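PDB 2QGY: enolase from the environmental genome shotgun sequencing of the Sargasso Sea, which is of unknown function but belongs to the enolase superfamily, whose members typically use a magnesium ion to stabilise the enolate formed by proton abstraction from a carboxylate substrate. Local coordinates for residues 46-58 and 300-312. Sequence-based numbering, arbitrary orientation.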
# COMPACT_ATOMS: atom_id res chain seq x y z
N GLY A 46 22.04 -19.43 15.73
CA GLY A 46 23.18 -18.93 14.98
C GLY A 46 23.07 -19.06 13.47
O GLY A 46 24.06 -18.90 12.76
N ILE A 47 21.88 -19.39 12.99
CA ILE A 47 21.65 -19.51 11.55
C ILE A 47 21.34 -18.12 11.00
O ILE A 47 20.55 -17.37 11.58
CB ILE A 47 20.49 -20.51 11.23
CG1 ILE A 47 20.66 -21.84 12.02
CG2 ILE A 47 20.38 -20.75 9.72
CD1 ILE A 47 21.92 -22.63 11.61
N GLU A 48 21.98 -17.80 9.88
CA GLU A 48 21.86 -16.49 9.24
C GLU A 48 20.96 -16.60 8.02
O GLU A 48 21.09 -17.54 7.22
CB GLU A 48 23.23 -16.00 8.77
CG GLU A 48 24.21 -15.70 9.88
CD GLU A 48 25.48 -15.02 9.37
OE1 GLU A 48 25.87 -15.25 8.20
OE2 GLU A 48 26.10 -14.26 10.14
N GLY A 49 20.04 -15.66 7.89
CA GLY A 49 19.21 -15.60 6.68
C GLY A 49 19.23 -14.22 6.07
O GLY A 49 19.10 -13.23 6.78
N TRP A 50 19.28 -14.18 4.75
CA TRP A 50 19.33 -12.93 4.00
C TRP A 50 18.01 -12.66 3.28
O TRP A 50 17.42 -13.59 2.69
CB TRP A 50 20.44 -12.98 2.97
CG TRP A 50 21.79 -12.96 3.56
CD1 TRP A 50 22.54 -14.03 3.96
CD2 TRP A 50 22.58 -11.79 3.81
NE1 TRP A 50 23.76 -13.60 4.46
CE2 TRP A 50 23.81 -12.23 4.37
CE3 TRP A 50 22.37 -10.42 3.61
CZ2 TRP A 50 24.83 -11.33 4.73
CZ3 TRP A 50 23.37 -9.51 3.97
CH2 TRP A 50 24.60 -9.98 4.54
N GLY A 51 17.58 -11.40 3.32
CA GLY A 51 16.35 -10.93 2.68
C GLY A 51 16.65 -9.61 1.98
O GLY A 51 17.68 -8.97 2.21
N GLU A 52 15.72 -9.20 1.13
CA GLU A 52 15.83 -7.94 0.42
C GLU A 52 14.41 -7.44 0.21
O GLU A 52 13.53 -8.24 -0.10
CB GLU A 52 16.53 -8.12 -0.92
CG GLU A 52 16.72 -6.77 -1.66
CD GLU A 52 17.75 -6.76 -2.79
OE1 GLU A 52 18.46 -7.77 -3.06
OE2 GLU A 52 17.85 -5.68 -3.43
N ALA A 53 14.17 -6.16 0.48
CA ALA A 53 12.86 -5.52 0.29
C ALA A 53 12.89 -4.71 -0.99
O ALA A 53 13.92 -4.11 -1.32
CB ALA A 53 12.55 -4.54 1.44
N PHE A 54 11.76 -4.69 -1.69
CA PHE A 54 11.66 -3.84 -2.85
C PHE A 54 11.65 -2.38 -2.38
O PHE A 54 10.75 -1.95 -1.68
CB PHE A 54 10.44 -4.18 -3.70
CG PHE A 54 10.22 -3.20 -4.79
CD1 PHE A 54 11.03 -3.24 -5.91
CD2 PHE A 54 9.29 -2.21 -4.66
CE1 PHE A 54 10.88 -2.32 -6.94
CE2 PHE A 54 9.11 -1.24 -5.70
CZ PHE A 54 9.92 -1.31 -6.81
N SER A 55 12.66 -1.61 -2.76
CA SER A 55 12.80 -0.25 -2.20
C SER A 55 12.12 0.79 -3.06
O SER A 55 12.03 0.64 -4.27
CB SER A 55 14.28 0.12 -2.00
OG SER A 55 14.88 0.26 -3.25
N ILE A 56 11.63 1.86 -2.42
CA ILE A 56 10.79 2.85 -3.09
C ILE A 56 11.32 4.20 -2.66
O ILE A 56 11.61 4.39 -1.48
CB ILE A 56 9.29 2.72 -2.74
CG1 ILE A 56 8.82 1.26 -2.87
CG2 ILE A 56 8.45 3.60 -3.68
CD1 ILE A 56 7.39 0.97 -2.29
N ASN A 57 11.52 5.08 -3.63
CA ASN A 57 12.16 6.39 -3.39
C ASN A 57 11.45 7.14 -2.26
O ASN A 57 10.22 7.21 -2.24
CB ASN A 57 12.19 7.20 -4.70
CG ASN A 57 13.17 8.38 -4.68
OD1 ASN A 57 13.06 9.29 -5.52
ND2 ASN A 57 14.10 8.39 -3.73
N PHE A 58 12.23 7.69 -1.32
CA PHE A 58 11.71 8.44 -0.12
C PHE A 58 11.07 7.58 0.98
O PHE A 58 10.62 8.12 2.02
CB PHE A 58 10.81 9.64 -0.50
CG PHE A 58 11.54 10.69 -1.30
CD1 PHE A 58 12.38 11.61 -0.66
CD2 PHE A 58 11.42 10.72 -2.67
CE1 PHE A 58 13.08 12.57 -1.41
CE2 PHE A 58 12.12 11.65 -3.42
CZ PHE A 58 12.94 12.59 -2.80
N SER A 300 6.15 -13.77 -14.45
CA SER A 300 7.49 -13.30 -14.76
C SER A 300 7.80 -12.33 -13.64
O SER A 300 7.42 -11.19 -13.70
CB SER A 300 7.47 -12.52 -16.08
OG SER A 300 8.75 -11.95 -16.34
N PRO A 301 8.47 -12.79 -12.58
CA PRO A 301 8.69 -11.83 -11.50
C PRO A 301 9.46 -10.57 -11.92
O PRO A 301 10.41 -10.64 -12.74
CB PRO A 301 9.49 -12.64 -10.47
CG PRO A 301 9.11 -14.08 -10.76
CD PRO A 301 9.06 -14.11 -12.29
N HIS A 302 9.05 -9.44 -11.37
CA HIS A 302 9.69 -8.18 -11.63
C HIS A 302 10.86 -8.19 -10.64
O HIS A 302 10.76 -8.79 -9.58
CB HIS A 302 8.68 -7.07 -11.33
CG HIS A 302 9.21 -5.67 -11.36
ND1 HIS A 302 9.65 -5.02 -10.22
CD2 HIS A 302 9.23 -4.73 -12.34
CE1 HIS A 302 9.97 -3.77 -10.51
NE2 HIS A 302 9.74 -3.57 -11.80
N CYS A 303 11.98 -7.60 -11.01
CA CYS A 303 13.14 -7.61 -10.11
C CYS A 303 13.97 -6.34 -10.27
O CYS A 303 15.13 -6.37 -10.70
CB CYS A 303 14.00 -8.88 -10.31
SG CYS A 303 15.22 -9.06 -8.92
N TRP A 304 13.37 -5.20 -9.95
CA TRP A 304 14.13 -3.97 -9.93
C TRP A 304 14.67 -3.82 -8.50
O TRP A 304 14.14 -3.09 -7.65
CB TRP A 304 13.30 -2.77 -10.41
CG TRP A 304 14.11 -1.51 -10.55
CD1 TRP A 304 15.38 -1.39 -11.03
CD2 TRP A 304 13.71 -0.20 -10.15
NE1 TRP A 304 15.80 -0.07 -10.97
CE2 TRP A 304 14.79 0.68 -10.45
CE3 TRP A 304 12.55 0.32 -9.57
CZ2 TRP A 304 14.72 2.06 -10.20
CZ3 TRP A 304 12.48 1.71 -9.33
CH2 TRP A 304 13.57 2.55 -9.63
N ASN A 305 15.74 -4.56 -8.25
CA ASN A 305 16.31 -4.78 -6.90
C ASN A 305 17.79 -5.05 -7.15
O ASN A 305 18.26 -4.99 -8.31
CB ASN A 305 15.72 -6.05 -6.28
CG ASN A 305 14.22 -5.94 -5.98
OD1 ASN A 305 13.79 -5.08 -5.21
ND2 ASN A 305 13.45 -6.85 -6.52
N SER A 306 18.54 -5.36 -6.09
CA SER A 306 19.93 -5.81 -6.34
C SER A 306 19.94 -7.13 -7.08
O SER A 306 18.97 -7.87 -7.04
CB SER A 306 20.70 -5.97 -5.05
OG SER A 306 20.58 -7.30 -4.55
N MET A 307 21.06 -7.43 -7.74
CA MET A 307 21.18 -8.72 -8.40
C MET A 307 21.81 -9.76 -7.46
O MET A 307 22.35 -10.78 -7.91
CB MET A 307 21.95 -8.61 -9.75
CG MET A 307 21.22 -7.84 -10.91
SD MET A 307 19.73 -8.69 -11.49
CE MET A 307 18.46 -7.75 -10.62
N SER A 308 21.70 -9.51 -6.14
CA SER A 308 22.18 -10.43 -5.13
C SER A 308 21.00 -11.20 -4.52
O SER A 308 20.54 -12.18 -5.12
CB SER A 308 23.05 -9.69 -4.08
OG SER A 308 22.33 -8.73 -3.29
N VAL A 309 20.49 -10.74 -3.39
CA VAL A 309 19.48 -11.50 -2.60
C VAL A 309 18.14 -11.64 -3.36
O VAL A 309 17.64 -12.76 -3.56
CB VAL A 309 19.26 -10.88 -1.18
CG1 VAL A 309 18.27 -11.69 -0.40
CG2 VAL A 309 20.59 -10.82 -0.39
N SER A 310 17.59 -10.53 -3.80
CA SER A 310 16.35 -10.57 -4.62
C SER A 310 16.49 -11.44 -5.87
O SER A 310 15.61 -12.26 -6.15
CB SER A 310 15.94 -9.17 -5.04
OG SER A 310 15.56 -8.39 -3.93
N ALA A 311 17.58 -11.26 -6.61
CA ALA A 311 17.75 -12.09 -7.83
C ALA A 311 17.80 -13.58 -7.48
O ALA A 311 17.20 -14.40 -8.19
CB ALA A 311 18.99 -11.65 -8.68
N SER A 312 18.50 -13.95 -6.42
CA SER A 312 18.57 -15.37 -6.05
C SER A 312 17.22 -15.94 -5.67
O SER A 312 16.87 -17.04 -6.10
CB SER A 312 19.55 -15.59 -4.90
OG SER A 312 19.66 -16.98 -4.65
O HOH W 1 14.78 -2.69 -4.48
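Glu52, on strand 48-53 of the N-terminal capping domain, is gripped by the loop and first helical turn that follow strand 298-299 of the enolase-superfamily barrel, so the contact joins the two domains. Three hydrogen bonds hold its buried carboxylate. OE1 accepts from Ser306 OG at 2.6 Å on its syn side and from Ser310 N at 3.0 Å, which approaches from above the carboxylate plane; OE2 takes Ser306 N at 2.8 Å. With CG anti to the backbone N (chi1 -177°) and the chain extended, the acid reaches the start of helix 309-320, whose dipole would probably favour its negative charge. Serine suits position 306 because its OG, while donating to Glu52, also accepts from Ser308 N, closing an ST turn, and from Ser308 OG.

Apolar packing flanks this site: branched Val309 sets CG1 against the backbone of Gly51 and CG2 4.0 Å from Trp50 CB. Farther along, the Phe54 ring fits among Trp304, Asn305 and His302; His302 lies near the magnesium ion, and its ND1 is hydrogen-bonded to Asp275.

Polar contacts close this end. Asn305, whose ND2 also binds Asp275, sets OD1 at the edge of the Phe54 ring, the amide and ring planes nearly perpendicular, and one water bridges the segments, 2.9 Å from Ser55 N and 2.7 Å from Asn305 OD1.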